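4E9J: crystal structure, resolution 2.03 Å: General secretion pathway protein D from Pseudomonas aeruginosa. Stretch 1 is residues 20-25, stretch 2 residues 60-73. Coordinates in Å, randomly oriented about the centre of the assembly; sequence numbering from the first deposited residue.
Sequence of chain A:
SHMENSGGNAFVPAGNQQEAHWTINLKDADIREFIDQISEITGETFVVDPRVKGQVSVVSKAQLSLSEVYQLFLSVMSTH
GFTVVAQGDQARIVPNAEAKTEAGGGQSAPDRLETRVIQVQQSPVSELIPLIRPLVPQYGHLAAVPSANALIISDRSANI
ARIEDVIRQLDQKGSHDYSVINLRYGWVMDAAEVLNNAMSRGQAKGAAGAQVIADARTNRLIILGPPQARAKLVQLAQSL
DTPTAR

Stretch 1 (20-25) AHWTIN
Stretch 2, residues 60-73: SKAQLSLSEVYQLF

A β-strand can pair with a chain that turns a corner if it absorbs the corner as a bulge, and this segment of a general secretion pathway protein D is a compact example. The first stretch runs extended through Trp22 (phi/psi -143/162°), Thr23 (-123/169°) and Ile24 (-155/145°). The second passes antiparallel to it, turns at Ala62 after Lys61 (-83/-25°), resumes as a strand through Gln63 and Leu64 (-116/140°), and enters a helix at Leu66. Two hydrogen-bonded pairs fix the register. Trp22 N donates to Leu64 O (2.9 Å) and Leu64 N to Trp22 O (2.7 Å); Ile24 N donates to Ser60 O (3.1 Å) and Ser60 N to Ile24 O (2.8 Å). Two steps on one side thus match four on the other. Inside the bulge, Ser60 OG (chi1 t) donates to Ala62 O at 2.8 Å, bracing the corner.

Side chains fill the space around this ladder. Thr23 (p) lies over the bulge, its CG2 3.5 Å from Lys61 O. His21 (chi1 m, chi2 69°) is sandwiched: Gln63 (p, t, chi3 39°) lays NE2 over one ring face, 3.3 Å from His21 CG, while Ser65 CA lies over the opposite face.

Trp22, Ile24, Ser60 and Leu64 share the other face. The indole of Trp22 (m, chi2 -103°) reaches the start of the helix, with CZ3 4.2 Å from Leu66 CB and CE3 4.1 Å from Val69 CG2. Ile24 (t, t) sets CG2 3.8 Å from Ser60 CB and 4.1 Å from Leu72 CD2, so apolar contacts join strand to helix. The helix start is secured reciprocally: Glu68 N donates to Ser65 OG (3.2 Å), the N-cap bond, and Ser65 N to Glu68 OE1 (3.0 Å).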

# COMPACT_ATOMS: atom_id res chain seq x y z
N ALA A 20 -10.14 24.34 -16.96
CA ALA A 20 -11.21 23.37 -17.26
C ALA A 20 -11.29 22.29 -16.18
O ALA A 20 -10.35 21.51 -16.01
CB ALA A 20 -11.01 22.73 -18.63
N HIS A 21 -12.39 22.31 -15.41
CA HIS A 21 -12.66 21.33 -14.35
C HIS A 21 -14.04 20.73 -14.57
O HIS A 21 -14.86 21.31 -15.28
CB HIS A 21 -12.59 21.97 -12.96
CG HIS A 21 -11.20 22.26 -12.49
ND1 HIS A 21 -10.42 23.24 -13.08
CD2 HIS A 21 -10.50 21.70 -11.47
CE1 HIS A 21 -9.27 23.23 -12.43
NE2 HIS A 21 -9.28 22.33 -11.44
N TRP A 22 -14.28 19.55 -13.98
CA TRP A 22 -15.57 18.85 -14.09
C TRP A 22 -15.96 18.15 -12.82
O TRP A 22 -15.12 17.80 -12.01
CB TRP A 22 -15.53 17.77 -15.18
CG TRP A 22 -15.22 18.23 -16.56
CD1 TRP A 22 -16.10 18.42 -17.59
CD2 TRP A 22 -13.91 18.43 -17.11
NE1 TRP A 22 -15.42 18.78 -18.72
CE2 TRP A 22 -14.07 18.76 -18.47
CE3 TRP A 22 -12.62 18.39 -16.57
CZ2 TRP A 22 -12.99 19.07 -19.29
CZ3 TRP A 22 -11.54 18.71 -17.38
CH2 TRP A 22 -11.73 19.03 -18.73
N THR A 23 -17.23 17.83 -12.73
CA THR A 23 -17.83 17.02 -11.69
C THR A 23 -18.51 15.87 -12.41
O THR A 23 -18.61 15.91 -13.64
CB THR A 23 -18.85 17.81 -10.88
OG1 THR A 23 -19.78 18.41 -11.79
CG2 THR A 23 -18.19 18.84 -9.97
N ILE A 24 -18.95 14.86 -11.67
CA ILE A 24 -19.60 13.70 -12.29
C ILE A 24 -20.52 13.03 -11.30
O ILE A 24 -20.23 13.03 -10.11
CB ILE A 24 -18.55 12.70 -12.90
CG1 ILE A 24 -19.23 11.45 -13.49
CG2 ILE A 24 -17.48 12.31 -11.89
CD1 ILE A 24 -18.45 10.69 -14.53
N ASN A 25 -21.64 12.49 -11.75
CA ASN A 25 -22.57 11.75 -10.88
C ASN A 25 -23.28 10.71 -11.74
O ASN A 25 -24.44 10.87 -12.14
CB ASN A 25 -23.53 12.68 -10.13
CG ASN A 25 -24.23 12.00 -8.98
OD1 ASN A 25 -24.28 10.77 -8.87
ND2 ASN A 25 -24.78 12.80 -8.07
N SER A 60 -18.22 12.42 -8.19
CA SER A 60 -17.30 13.43 -7.69
C SER A 60 -18.06 14.74 -7.61
O SER A 60 -18.45 15.27 -8.66
CB SER A 60 -16.08 13.57 -8.60
OG SER A 60 -15.11 14.46 -8.06
N LYS A 61 -18.33 15.21 -6.39
CA LYS A 61 -18.96 16.50 -6.13
C LYS A 61 -17.85 17.58 -6.17
O LYS A 61 -18.13 18.73 -6.49
CB LYS A 61 -19.72 16.50 -4.78
N ALA A 62 -16.60 17.18 -5.90
CA ALA A 62 -15.42 18.02 -6.04
C ALA A 62 -15.10 18.20 -7.52
O ALA A 62 -15.23 17.26 -8.32
CB ALA A 62 -14.23 17.34 -5.38
N GLN A 63 -14.59 19.38 -7.88
CA GLN A 63 -14.26 19.62 -9.27
C GLN A 63 -12.89 19.03 -9.56
O GLN A 63 -11.99 19.17 -8.75
CB GLN A 63 -14.41 21.10 -9.66
CG GLN A 63 -13.35 22.05 -9.14
CD GLN A 63 -13.54 23.43 -9.74
OE1 GLN A 63 -14.68 23.89 -9.90
NE2 GLN A 63 -12.45 24.14 -10.03
N LEU A 64 -12.78 18.33 -10.67
CA LEU A 64 -11.55 17.67 -11.06
C LEU A 64 -10.98 18.25 -12.33
O LEU A 64 -11.72 18.50 -13.26
CB LEU A 64 -11.86 16.19 -11.31
CG LEU A 64 -12.48 15.42 -10.15
CD1 LEU A 64 -12.75 14.01 -10.56
CD2 LEU A 64 -11.59 15.43 -8.92
N SER A 65 -9.67 18.40 -12.39
CA SER A 65 -8.95 18.82 -13.58
C SER A 65 -8.89 17.64 -14.54
O SER A 65 -9.19 16.51 -14.14
CB SER A 65 -7.52 19.20 -13.21
OG SER A 65 -6.90 18.04 -12.69
N LEU A 66 -8.39 17.87 -15.75
CA LEU A 66 -8.28 16.83 -16.77
C LEU A 66 -7.44 15.64 -16.27
O LEU A 66 -7.86 14.48 -16.42
CB LEU A 66 -7.64 17.45 -18.04
CG LEU A 66 -7.46 16.55 -19.25
CD1 LEU A 66 -8.78 15.96 -19.68
CD2 LEU A 66 -6.83 17.32 -20.40
N SER A 67 -6.29 15.94 -15.65
CA SER A 67 -5.38 14.92 -15.12
C SER A 67 -6.03 14.16 -13.97
O SER A 67 -5.83 12.95 -13.86
CB SER A 67 -4.06 15.55 -14.69
OG SER A 67 -4.24 16.42 -13.58
N GLU A 68 -6.82 14.84 -13.13
CA GLU A 68 -7.52 14.17 -12.03
C GLU A 68 -8.68 13.30 -12.53
O GLU A 68 -8.94 12.26 -11.92
CB GLU A 68 -7.95 15.15 -10.92
CG GLU A 68 -6.79 15.90 -10.30
CD GLU A 68 -7.11 17.23 -9.64
OE1 GLU A 68 -8.22 17.76 -9.86
OE2 GLU A 68 -6.25 17.74 -8.90
N VAL A 69 -9.33 13.66 -13.65
CA VAL A 69 -10.38 12.83 -14.26
C VAL A 69 -9.74 11.53 -14.75
O VAL A 69 -10.32 10.45 -14.61
CB VAL A 69 -11.12 13.58 -15.41
CG1 VAL A 69 -11.97 12.62 -16.26
CG2 VAL A 69 -11.98 14.72 -14.85
N TYR A 70 -8.52 11.62 -15.32
CA TYR A 70 -7.79 10.45 -15.78
C TYR A 70 -7.41 9.54 -14.59
O TYR A 70 -7.54 8.32 -14.71
CB TYR A 70 -6.56 10.85 -16.60
CG TYR A 70 -6.02 9.68 -17.38
CD1 TYR A 70 -6.65 9.24 -18.55
CD2 TYR A 70 -4.92 8.96 -16.92
CE1 TYR A 70 -6.17 8.13 -19.26
CE2 TYR A 70 -4.43 7.86 -17.64
CZ TYR A 70 -5.07 7.44 -18.80
OH TYR A 70 -4.63 6.35 -19.51
N GLN A 71 -7.01 10.12 -13.44
CA GLN A 71 -6.72 9.32 -12.24
C GLN A 71 -8.00 8.58 -11.78
O GLN A 71 -7.94 7.40 -11.43
CB GLN A 71 -6.19 10.19 -11.08
CG GLN A 71 -4.79 10.75 -11.26
CD GLN A 71 -4.45 11.66 -10.10
OE1 GLN A 71 -4.40 11.24 -8.94
NE2 GLN A 71 -4.26 12.95 -10.37
N LEU A 72 -9.15 9.28 -11.79
CA LEU A 72 -10.42 8.67 -11.41
C LEU A 72 -10.77 7.50 -12.38
O LEU A 72 -11.18 6.44 -11.92
CB LEU A 72 -11.52 9.73 -11.39
CG LEU A 72 -12.96 9.24 -11.22
CD1 LEU A 72 -13.13 8.52 -9.89
CD2 LEU A 72 -13.94 10.41 -11.33
N PHE A 73 -10.54 7.69 -13.68
CA PHE A 73 -10.72 6.63 -14.69
C PHE A 73 -9.90 5.39 -14.35
O PHE A 73 -10.43 4.29 -14.36
CB PHE A 73 -10.33 7.16 -16.08
CG PHE A 73 -10.05 6.12 -17.14
CD1 PHE A 73 -11.07 5.34 -17.66
CD2 PHE A 73 -8.78 5.98 -17.68
CE1 PHE A 73 -10.83 4.44 -18.70
CE2 PHE A 73 -8.54 5.06 -18.70
CZ PHE A 73 -9.56 4.28 -19.19